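Local coordinates for putative triphosphoribosyl-dephospho-coA synthase (Archaeoglobus fulgidus DSM 4304, PDB 3H9P), which is of unproven function but may bind ATP and act as a triphosphoribosyl-dephospho-CoA synthase, at residues V175-Y178 with Y179-L182; A21-F24 with P25-E29; Y134-M137 with K138-P141; R88-D91 with F92-L96. All coordinates share one frame; numbering follows the deposited sequence.

Interaction 1: V175-Y178 with Y179-L182; sequences VELY and YHLL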
loop_
_atom_site.group_PDB
_atom_site.type_symbol
_atom_site.label_atom_id
_atom_site.label_comp_id
_atom_site.label_asym_id
_atom_site.label_seq_id
_atom_site.Cartn_x
_atom_site.Cartn_y
_atom_site.Cartn_z
ATOM N N VAL A 175 21.315 -9.816 -18.335
ATOM C CA VAL A 175 21.840 -8.622 -17.686
ATOM C C VAL A 175 21.294 -7.374 -18.368
ATOM O O VAL A 175 20.706 -6.502 -17.720
ATOM C CB VAL A 175 23.380 -8.576 -17.741
ATOM C CG1 VAL A 175 23.906 -7.333 -17.024
ATOM C CG2 VAL A 175 23.948 -9.833 -17.128
ATOM N N GLU A 176 21.477 -7.277 -19.677
ATOM C CA GLU A 176 20.910 -6.135 -20.357
ATOM C C GLU A 176 19.421 -5.977 -20.030
ATOM O O GLU A 176 18.994 -4.868 -19.753
ATOM C CB GLU A 176 21.210 -6.111 -21.855
ATOM C CG GLU A 176 22.712 -5.988 -22.191
ATOM C CD GLU A 176 23.477 -4.923 -21.389
ATOM O OE1 GLU A 176 22.917 -3.885 -21.015
ATOM O OE2 GLU A 176 24.672 -5.124 -21.130
ATOM N N LEU A 177 18.657 -7.071 -20.004
ATOM C CA LEU A 177 17.238 -6.981 -19.610
ATOM C C LEU A 177 17.086 -6.352 -18.240
ATOM O O LEU A 177 16.308 -5.432 -18.060
ATOM C CB LEU A 177 16.508 -8.333 -19.633
ATOM C CG LEU A 177 15.006 -8.214 -19.226
ATOM C CD1 LEU A 177 14.246 -7.080 -19.981
ATOM C CD2 LEU A 177 14.220 -9.488 -19.369
ATOM N N TYR A 178 17.849 -6.843 -17.275
ATOM C CA TYR A 178 17.722 -6.387 -15.908
ATOM C C TYR A 178 17.924 -4.875 -15.807
ATOM O O TYR A 178 17.118 -4.172 -15.172
ATOM C CB TYR A 178 18.691 -7.157 -15.004
ATOM C CG TYR A 178 18.705 -6.676 -13.581
ATOM C CD1 TYR A 178 17.680 -7.028 -12.697
ATOM C CD2 TYR A 178 19.742 -5.861 -13.116
ATOM C CE1 TYR A 178 17.696 -6.575 -11.351
ATOM C CE2 TYR A 178 19.767 -5.402 -11.817
ATOM C CZ TYR A 178 18.746 -5.758 -10.930
ATOM O OH TYR A 178 18.783 -5.304 -9.631
ATOM N N TYR A 179 18.981 -4.357 -16.428
ATOM C CA TYR A 179 19.226 -2.908 -16.339
ATOM C C TYR A 179 18.187 -2.067 -17.078
ATOM O O TYR A 179 17.769 -0.996 -16.591
ATOM C CB TYR A 179 20.688 -2.526 -16.628
ATOM C CG TYR A 179 21.619 -3.016 -15.515
ATOM C CD1 TYR A 179 21.871 -2.226 -14.387
ATOM C CD2 TYR A 179 22.213 -4.276 -15.579
ATOM C CE1 TYR A 179 22.705 -2.668 -13.360
ATOM C CE2 TYR A 179 23.058 -4.731 -14.553
ATOM C CZ TYR A 179 23.285 -3.919 -13.437
ATOM O OH TYR A 179 24.107 -4.359 -12.409
ATOM N N HIS A 180 17.719 -2.589 -18.216
ATOM C CA HIS A 180 16.573 -2.034 -18.898
ATOM C C HIS A 180 15.362 -1.893 -17.974
ATOM O O HIS A 180 14.752 -0.820 -17.916
ATOM C CB HIS A 180 16.204 -2.936 -20.042
ATOM C CG HIS A 180 15.055 -2.444 -20.852
ATOM N ND1 HIS A 180 15.167 -1.375 -21.724
ATOM C CD2 HIS A 180 13.780 -2.896 -20.962
ATOM C CE1 HIS A 180 14.009 -1.190 -22.337
ATOM N NE2 HIS A 180 13.151 -2.094 -21.890
ATOM N N LEU A 181 14.971 -2.982 -17.294
ATOM C CA LEU A 181 13.791 -2.899 -16.424
ATOM C C LEU A 181 14.103 -1.975 -15.231
ATOM O O LEU A 181 13.270 -1.153 -14.835
ATOM C CB LEU A 181 13.307 -4.284 -15.984
ATOM C CG LEU A 181 12.876 -5.253 -17.105
ATOM C CD1 LEU A 181 12.598 -6.712 -16.628
ATOM C CD2 LEU A 181 11.687 -4.708 -17.820
ATOM N N LEU A 182 15.319 -2.076 -14.700
ATOM C CA LEU A 182 15.747 -1.195 -13.626
ATOM C C LEU A 182 15.619 0.306 -14.000
ATOM O O LEU A 182 15.168 1.126 -13.178
ATOM C CB LEU A 182 17.177 -1.548 -13.175
ATOM C CG LEU A 182 17.644 -1.078 -11.784
ATOM C CD1 LEU A 182 16.821 -1.722 -10.624
ATOM C CD2 LEU A 182 19.128 -1.329 -11.613
#
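Tyr-179 packs against both Val-175 and Tyr-178 in the final turns of helix 171-182, where four consecutive i to i+4 bonds run from Tyr-179 N to Val-175 O through to Leu-182 N to Tyr-178 O. From its CB, which lies 4.1 Å from Val-175 O, the side chain of Tyr-179 leaves with CG beside its own backbone N (chi1 -69°). This swings the ring back over the preceding turn: CD2 lies 3.4 Å from Val-175 O, and CE2 lies 3.7 Å from Val-175 CG1. Farther out, CZ passes 4.1 Å from Tyr-178 CE2. The two tyrosine rings form a T-shaped pair, planes at 88°, in which the edge of Tyr-178 is turned to the face of Tyr-179 and CD2 of Tyr-178 stands 3.8 Å from CE2 of Tyr-179. A flat, broad residue suits this place because Arg-215 also makes a cation-pi contact with its ring. With an alanine here, the edge of Tyr-178, Val-175 CG1 and the Arg-215 guanidinium would probably lose the ring they share. On another side of the helix, facing helix 230-246, Leu-177 CD1 meets Leu-181 CG at 3.7 Å.

Interaction 2: A21-F24 with P25-E29; sequences AGAF and PAFLE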
loop_
_atom_site.group_PDB
_atom_site.type_symbol
_atom_site.label_atom_id
_atom_site.label_comp_id
_atom_site.label_asym_id
_atom_site.label_seq_id
_atom_site.Cartn_x
_atom_site.Cartn_y
_atom_site.Cartn_z
ATOM N N ALA A 21 14.684 -22.955 -8.313
ATOM C CA ALA A 21 14.781 -24.375 -8.669
ATOM C C ALA A 21 14.421 -25.323 -7.521
ATOM O O ALA A 21 14.051 -26.479 -7.747
ATOM C CB ALA A 21 16.160 -24.686 -9.177
ATOM N N GLY A 22 14.546 -24.844 -6.289
ATOM C CA GLY A 22 13.991 -25.557 -5.154
ATOM C C GLY A 22 12.483 -25.664 -5.292
ATOM O O GLY A 22 11.889 -26.535 -4.681
ATOM N N ALA A 23 11.856 -24.798 -6.107
ATOM C CA ALA A 23 10.401 -24.828 -6.289
ATOM C C ALA A 23 9.912 -25.660 -7.478
ATOM O O ALA A 23 8.684 -25.735 -7.799
ATOM C CB ALA A 23 9.846 -23.399 -6.383
ATOM N N PHE A 24 10.854 -26.266 -8.170
ATOM C CA PHE A 24 10.488 -27.010 -9.349
ATOM C C PHE A 24 9.363 -28.069 -9.119
ATOM O O PHE A 24 8.445 -28.136 -9.914
ATOM C CB PHE A 24 11.730 -27.633 -9.964
ATOM C CG PHE A 24 11.521 -28.147 -11.340
ATOM C CD1 PHE A 24 11.581 -27.285 -12.419
ATOM C CD2 PHE A 24 11.277 -29.506 -11.553
ATOM C CE1 PHE A 24 11.376 -27.788 -13.725
ATOM C CE2 PHE A 24 11.124 -30.026 -12.828
ATOM C CZ PHE A 24 11.173 -29.172 -13.919
ATOM N N PRO A 25 9.434 -28.875 -8.035
ATOM C CA PRO A 25 8.300 -29.775 -7.787
ATOM C C PRO A 25 6.933 -29.079 -7.665
ATOM O O PRO A 25 5.935 -29.630 -8.146
ATOM C CB PRO A 25 8.654 -30.474 -6.457
ATOM C CG PRO A 25 10.155 -30.413 -6.379
ATOM C CD PRO A 25 10.536 -29.090 -7.069
ATOM N N ALA A 26 6.884 -27.909 -7.016
ATOM C CA ALA A 26 5.669 -27.092 -6.958
ATOM C C ALA A 26 5.220 -26.680 -8.354
ATOM O O ALA A 26 4.030 -26.711 -8.667
ATOM C CB ALA A 26 5.922 -25.820 -6.125
ATOM N N PHE A 27 6.183 -26.288 -9.190
ATOM C CA PHE A 27 5.879 -25.890 -10.558
ATOM C C PHE A 27 5.267 -27.034 -11.356
ATOM O O PHE A 27 4.299 -26.820 -12.098
ATOM C CB PHE A 27 7.116 -25.343 -11.287
ATOM C CG PHE A 27 7.614 -24.025 -10.773
ATOM C CD1 PHE A 27 6.771 -23.130 -10.129
ATOM C CD2 PHE A 27 8.936 -23.666 -10.952
ATOM C CE1 PHE A 27 7.241 -21.887 -9.658
ATOM C CE2 PHE A 27 9.411 -22.422 -10.480
ATOM C CZ PHE A 27 8.543 -21.551 -9.823
ATOM N N LEU A 28 5.803 -28.244 -11.207
ATOM C CA LEU A 28 5.223 -29.431 -11.872
ATOM C C LEU A 28 3.791 -29.685 -11.382
ATOM O O LEU A 28 2.884 -30.001 -12.168
ATOM C CB LEU A 28 6.100 -30.664 -11.679
ATOM C CG LEU A 28 7.508 -30.653 -12.317
ATOM C CD1 LEU A 28 8.232 -31.955 -12.068
ATOM C CD2 LEU A 28 7.437 -30.354 -13.830
ATOM N N GLU A 29 3.579 -29.478 -10.093
ATOM C CA GLU A 29 2.234 -29.566 -9.555
ATOM C C GLU A 29 1.248 -28.535 -10.179
ATOM O O GLU A 29 0.149 -28.893 -10.564
ATOM C CB GLU A 29 2.283 -29.510 -8.034
ATOM C CG GLU A 29 0.967 -29.508 -7.385
ATOM C CD GLU A 29 1.034 -29.963 -5.916
ATOM O OE1 GLU A 29 2.081 -29.744 -5.246
ATOM O OE2 GLU A 29 0.035 -30.562 -5.451
#
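Phe-24 and Leu-28, one helical turn apart, meet because their first torsions send them to a common spot. In Phe-24, CG stands opposite the backbone N (chi1 -166°) and the ring projects outward from the helix; in Leu-28, CG lies beside the backbone N (chi1 -65°), which leans the branched end back onto that ring. The two side chains cross at a slant, with Leu-28 CD1 3.6 Å from Phe-24 CE2 and Leu-28 CD2 3.9 Å from Phe-24 CZ, so both methyls of the leucine fork touch the ring. One face of the Phe-27 ring lies over Ala-23 O, while its CZ comes 4.1 Å from Ala-23 CB.

The backbone beneath is a type I turn, closed by Phe-24 N to Ala-21 O at 3.2 Å, running directly into helix 24-33. Helical bonding then begins with Phe-27 N to Ala-23 O, 2.9 Å, and Leu-28 N to Phe-24 O, 2.9 Å. Pro-25 suits this first turn, since amides here have no helical acceptor behind them and proline has no N-H to satisfy. The next amide, that of Ala-26, is taken up by Glu-46 OE1. Small alanines at 23 and 26 let the turn lie close to its surroundings: both touch Ala-43 of helix 36-46, Ala-23 also meets Phe-61 of helix 58-68, and Phe-27 extends along that same helix to Val-65 and Ile-68.

Interaction 3: Y134-M137 with K138-P141; sequences YEWM and KMAP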
loop_
_atom_site.group_PDB
_atom_site.type_symbol
_atom_site.label_atom_id
_atom_site.label_comp_id
_atom_site.label_asym_id
_atom_site.label_seq_id
_atom_site.Cartn_x
_atom_site.Cartn_y
_atom_site.Cartn_z
ATOM N N TYR A 134 -7.717 -12.061 -9.011
ATOM C CA TYR A 134 -7.712 -11.092 -10.095
ATOM C C TYR A 134 -8.281 -9.783 -9.591
ATOM O O TYR A 134 -7.652 -8.727 -9.742
ATOM C CB TYR A 134 -8.514 -11.627 -11.269
ATOM C CG TYR A 134 -8.558 -10.699 -12.443
ATOM C CD1 TYR A 134 -7.453 -10.579 -13.279
ATOM C CD2 TYR A 134 -9.719 -9.962 -12.749
ATOM C CE1 TYR A 134 -7.472 -9.761 -14.383
ATOM C CE2 TYR A 134 -9.750 -9.110 -13.875
ATOM C CZ TYR A 134 -8.609 -9.034 -14.682
ATOM O OH TYR A 134 -8.547 -8.233 -15.780
ATOM N N GLU A 135 -9.459 -9.875 -8.980
ATOM C CA GLU A 135 -10.188 -8.703 -8.454
ATOM C C GLU A 135 -9.374 -8.005 -7.380
ATOM O O GLU A 135 -9.285 -6.792 -7.350
ATOM C CB GLU A 135 -11.574 -9.103 -7.932
ATOM C CG GLU A 135 -12.407 -9.797 -9.005
ATOM C CD GLU A 135 -13.602 -10.601 -8.478
ATOM O OE1 GLU A 135 -13.528 -11.260 -7.410
ATOM O OE2 GLU A 135 -14.643 -10.589 -9.166
ATOM N N TRP A 136 -8.776 -8.787 -6.503
ATOM C CA TRP A 136 -7.902 -8.247 -5.485
ATOM C C TRP A 136 -6.830 -7.388 -6.148
ATOM O O TRP A 136 -6.689 -6.205 -5.825
ATOM C CB TRP A 136 -7.265 -9.385 -4.696
ATOM C CG TRP A 136 -6.662 -8.938 -3.403
ATOM C CD1 TRP A 136 -6.950 -7.798 -2.715
ATOM C CD2 TRP A 136 -5.715 -9.657 -2.606
ATOM N NE1 TRP A 136 -6.216 -7.740 -1.559
ATOM C CE2 TRP A 136 -5.458 -8.872 -1.455
ATOM C CE3 TRP A 136 -5.043 -10.889 -2.759
ATOM C CZ2 TRP A 136 -4.553 -9.269 -0.448
ATOM C CZ3 TRP A 136 -4.124 -11.289 -1.754
ATOM C CH2 TRP A 136 -3.893 -10.474 -0.617
HETATM N N MSE A 137 -6.109 -7.990 -7.102
HETATM C CA MSE A 137 -5.040 -7.316 -7.837
HETATM C C MSE A 137 -5.549 -6.053 -8.552
HETATM O O MSE A 137 -4.789 -5.086 -8.655
HETATM C CB MSE A 137 -4.341 -8.256 -8.835
HETATM C CG MSE A 137 -3.479 -9.358 -8.233
HETATM SE SE MSE A 137 -2.119 -8.792 -6.912
HETATM C CE MSE A 137 -3.207 -8.917 -5.291
ATOM N N LYS A 138 -6.810 -6.025 -9.007
ATOM C CA LYS A 138 -7.346 -4.800 -9.603
ATOM C C LYS A 138 -7.481 -3.677 -8.571
ATOM O O LYS A 138 -7.698 -2.530 -8.942
ATOM C CB LYS A 138 -8.712 -4.995 -10.273
ATOM C CG LYS A 138 -8.745 -5.836 -11.563
ATOM C CD LYS A 138 -10.165 -5.821 -12.206
ATOM C CE LYS A 138 -10.845 -4.472 -11.977
ATOM N NZ LYS A 138 -12.268 -4.443 -12.415
HETATM N N MSE A 139 -7.372 -3.982 -7.283
HETATM C CA MSE A 139 -7.489 -2.918 -6.279
HETATM C C MSE A 139 -6.149 -2.425 -5.716
HETATM O O MSE A 139 -6.113 -1.598 -4.820
HETATM C CB MSE A 139 -8.402 -3.355 -5.156
HETATM C CG MSE A 139 -9.807 -3.480 -5.623
HETATM SE SE MSE A 139 -10.911 -4.337 -4.289
HETATM C CE MSE A 139 -9.738 -5.731 -3.649
ATOM N N ALA A 140 -5.060 -2.963 -6.227
ATOM C CA ALA A 140 -3.745 -2.546 -5.791
ATOM C C ALA A 140 -3.371 -1.137 -6.299
ATOM O O ALA A 140 -3.895 -0.682 -7.299
ATOM C CB ALA A 140 -2.708 -3.583 -6.227
ATOM N N PRO A 141 -2.451 -0.452 -5.609
ATOM C CA PRO A 141 -2.045 0.862 -6.139
ATOM C C PRO A 141 -1.265 0.716 -7.452
ATOM O O PRO A 141 -0.776 -0.367 -7.743
ATOM C CB PRO A 141 -1.191 1.459 -5.020
ATOM C CG PRO A 141 -0.709 0.260 -4.197
ATOM C CD PRO A 141 -1.754 -0.827 -4.363
#
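Tyr-134 and Lys-138 meet at the end of helix 133-138, where the bonding pattern tightens as the chain leaves it. Lys-138 N gives an i to i+4 bond to Tyr-134 O, 2.9 Å long. The next two amides reach back only three residues: Met-139 N to Trp-136 O at 2.7 Å, and Ala-140 N to Met-137 O at 3.2 Å, each donor sitting above the plane of its carbonyl rather than on a lone pair. Every amide from 138 to 140 is thus satisfied. At the other end of the helix, Asn-132 OD1 accepts from Glu-135 N and, weakly, from Tyr-134 N.

Lysine suits its place in two ways. Its CG lies over one face of the Tyr-134 ring, with Lys-138 CD 3.7 Å from Tyr-134 CE2. Its NZ forms salt bridges with Glu-125 and Glu-124 of the second subunit. Glu-135 likewise pairs with Lys-129 of that subunit. Selenomethionine Met-139 bends at chi3 (-41°), bringing CE to the indole edge, 3.6 Å from Trp-136 CD1. Tyr-134 OH bonds to Val-151 O on helix 145-151, which Met-137 and Ala-140 also touch, and Trp-136 leans on Ser-95 and Leu-99 of helix 92-105.

Interaction 4: R88-D91 with F92-L96; sequences RRTD and FRDSL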
loop_
_atom_site.group_PDB
_atom_site.type_symbol
_atom_site.label_atom_id
_atom_site.label_comp_id
_atom_site.label_asym_id
_atom_site.label_seq_id
_atom_site.Cartn_x
_atom_site.Cartn_y
_atom_site.Cartn_z
ATOM N N ARG A 88 -8.645 -14.666 -13.823
ATOM C CA ARG A 88 -10.019 -14.210 -13.717
ATOM C C ARG A 88 -10.930 -15.345 -13.218
ATOM O O ARG A 88 -11.968 -15.085 -12.633
ATOM C CB ARG A 88 -10.553 -13.730 -15.074
ATOM C CG ARG A 88 -9.825 -12.598 -15.759
ATOM C CD ARG A 88 -10.461 -12.353 -17.164
ATOM N NE ARG A 88 -10.021 -11.080 -17.741
ATOM C CZ ARG A 88 -9.357 -10.913 -18.891
ATOM N NH1 ARG A 88 -9.066 -11.955 -19.672
ATOM N NH2 ARG A 88 -8.999 -9.678 -19.271
ATOM N N ARG A 89 -10.583 -16.601 -13.467
ATOM C CA ARG A 89 -11.471 -17.683 -13.022
ATOM C C ARG A 89 -11.058 -18.228 -11.654
ATOM O O ARG A 89 -11.567 -19.262 -11.232
ATOM C CB ARG A 89 -11.509 -18.837 -14.037
ATOM C CG ARG A 89 -12.218 -18.538 -15.345
ATOM C CD ARG A 89 -11.762 -19.477 -16.446
ATOM N NE ARG A 89 -12.104 -18.897 -17.743
ATOM C CZ ARG A 89 -13.277 -19.059 -18.365
ATOM N NH1 ARG A 89 -14.227 -19.833 -17.833
ATOM N NH2 ARG A 89 -13.498 -18.457 -19.534
ATOM N N THR A 90 -10.118 -17.572 -10.984
ATOM C CA THR A 90 -9.714 -17.994 -9.637
ATOM C C THR A 90 -10.868 -17.670 -8.707
ATOM O O THR A 90 -11.841 -17.079 -9.143
ATOM C CB THR A 90 -8.466 -17.233 -9.123
ATOM O OG1 THR A 90 -8.694 -15.818 -9.243
ATOM C CG2 THR A 90 -7.216 -17.651 -9.909
ATOM N N ASP A 91 -10.786 -18.068 -7.442
ATOM C CA ASP A 91 -11.776 -17.621 -6.445
ATOM C C ASP A 91 -11.058 -17.035 -5.205
ATOM O O ASP A 91 -9.824 -16.840 -5.237
ATOM C CB ASP A 91 -12.748 -18.746 -6.099
ATOM C CG ASP A 91 -12.096 -19.849 -5.327
ATOM O OD1 ASP A 91 -10.911 -19.700 -4.960
ATOM O OD2 ASP A 91 -12.757 -20.881 -5.089
ATOM N N PHE A 92 -11.808 -16.761 -4.138
ATOM C CA PHE A 92 -11.271 -16.034 -2.968
ATOM C C PHE A 92 -10.259 -16.868 -2.210
ATOM O O PHE A 92 -9.343 -16.334 -1.586
ATOM C CB PHE A 92 -12.377 -15.514 -2.023
ATOM C CG PHE A 92 -13.052 -16.598 -1.207
ATOM C CD1 PHE A 92 -14.253 -17.137 -1.617
ATOM C CD2 PHE A 92 -12.487 -17.066 -0.029
ATOM C CE1 PHE A 92 -14.898 -18.139 -0.862
ATOM C CE2 PHE A 92 -13.109 -18.053 0.717
ATOM C CZ PHE A 92 -14.321 -18.593 0.302
ATOM N N ARG A 93 -10.393 -18.184 -2.295
ATOM C CA ARG A 93 -9.417 -19.060 -1.679
ATOM C C ARG A 93 -8.039 -18.884 -2.298
ATOM O O ARG A 93 -7.031 -19.023 -1.601
ATOM C CB ARG A 93 -9.859 -20.498 -1.773
ATOM C CG ARG A 93 -11.179 -20.753 -1.083
ATOM C CD ARG A 93 -11.299 -22.196 -0.739
ATOM N NE ARG A 93 -12.305 -22.399 0.300
ATOM C CZ ARG A 93 -12.599 -23.582 0.825
ATOM N NH1 ARG A 93 -11.962 -24.677 0.393
ATOM N NH2 ARG A 93 -13.525 -23.667 1.773
ATOM N N ASP A 94 -7.974 -18.540 -3.580
ATOM C CA ASP A 94 -6.662 -18.262 -4.194
ATOM C C ASP A 94 -6.013 -17.016 -3.609
ATOM O O ASP A 94 -4.809 -16.969 -3.365
ATOM C CB ASP A 94 -6.784 -18.113 -5.707
ATOM C CG ASP A 94 -7.143 -19.410 -6.374
ATOM O OD1 ASP A 94 -6.251 -20.304 -6.346
ATOM O OD2 ASP A 94 -8.316 -19.549 -6.871
ATOM N N SER A 95 -6.833 -16.002 -3.394
ATOM C CA SER A 95 -6.413 -14.788 -2.698
ATOM C C SER A 95 -5.875 -15.043 -1.309
ATOM O O SER A 95 -4.842 -14.502 -0.940
ATOM C CB SER A 95 -7.604 -13.852 -2.602
ATOM O OG SER A 95 -7.782 -13.265 -3.858
ATOM N N LEU A 96 -6.590 -15.886 -0.566
ATOM C CA LEU A 96 -6.245 -16.251 0.801
ATOM C C LEU A 96 -4.908 -17.022 0.854
ATOM O O LEU A 96 -4.047 -16.725 1.682
ATOM C CB LEU A 96 -7.398 -17.078 1.439
ATOM C CG LEU A 96 -8.693 -16.329 1.784
ATOM C CD1 LEU A 96 -9.809 -17.240 2.371
ATOM C CD2 LEU A 96 -8.421 -15.182 2.759
#
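A capping box of Asp-91 and Asp-94 starts helix 92-105, with Asp-91 as its N-cap. The main bond is Asp-91 N to Asp-94 OD2, 2.9 Å and nearly straight at 165°, received on the anti lone pair of that oxygen. The return arm is softer: Asp-91 OD1 accepts weak bonds from Arg-93 N at 3.1 Å and from Asp-94 N at 3.4 Å. Asp-94 N lies also 3.0 Å from Asp-91 O in another weak bond. Asp-91 can bend over the helix start because its CG sits between its own N and carbonyl carbon (chi1 69°).

Aspartate suits both corners: at the N-cap its short arm offers an acceptor to first-turn amides that lack helical partners, and at Asp-94 it reaches back to Asp-91 N. The cost is that Asp-91 OD1 and Asp-94 OD2 stand 3.2 Å apart, a repulsion the surrounding N-H groups and the helix's positive end probably ease. Thr-90 CB packs 3.2 Å from Asp-94 OD2, and its OG1 bonds to Leu-87 O and Leu-133 N. Because Asp-94 OD1 accepts from Gly-37 N, an alanine in its place would probably leave both that amide and Asp-91 N without their mates. The helix start lies against helix 118-129, where Phe-92 and Ser-95 touch Ile-126, and helix 133-138, where Ser-95 meets Leu-133.

In the fold
From the N terminus, the contacts follow in series, none nested in or crossing another, and each spans only a turn or two of this all-helical chain. Interaction 2 carries the chain from helix 13-21 into helix 24-33. Interaction 4, farther along, makes a similar passage between helices 76-88 and 92-105, and interaction 3 ends helix 133-138 before helix 145-151. These last two touch, Trp-136 CZ3 lying 3.4 Å from Ser-95 O, so the start of one helix abuts another; interaction 3 also reaches the second subunit. Interaction 1, within helix 171-182, lies across the chain's centre from interaction 4, their centres about 32 Å apart, and faces the C-terminal helices.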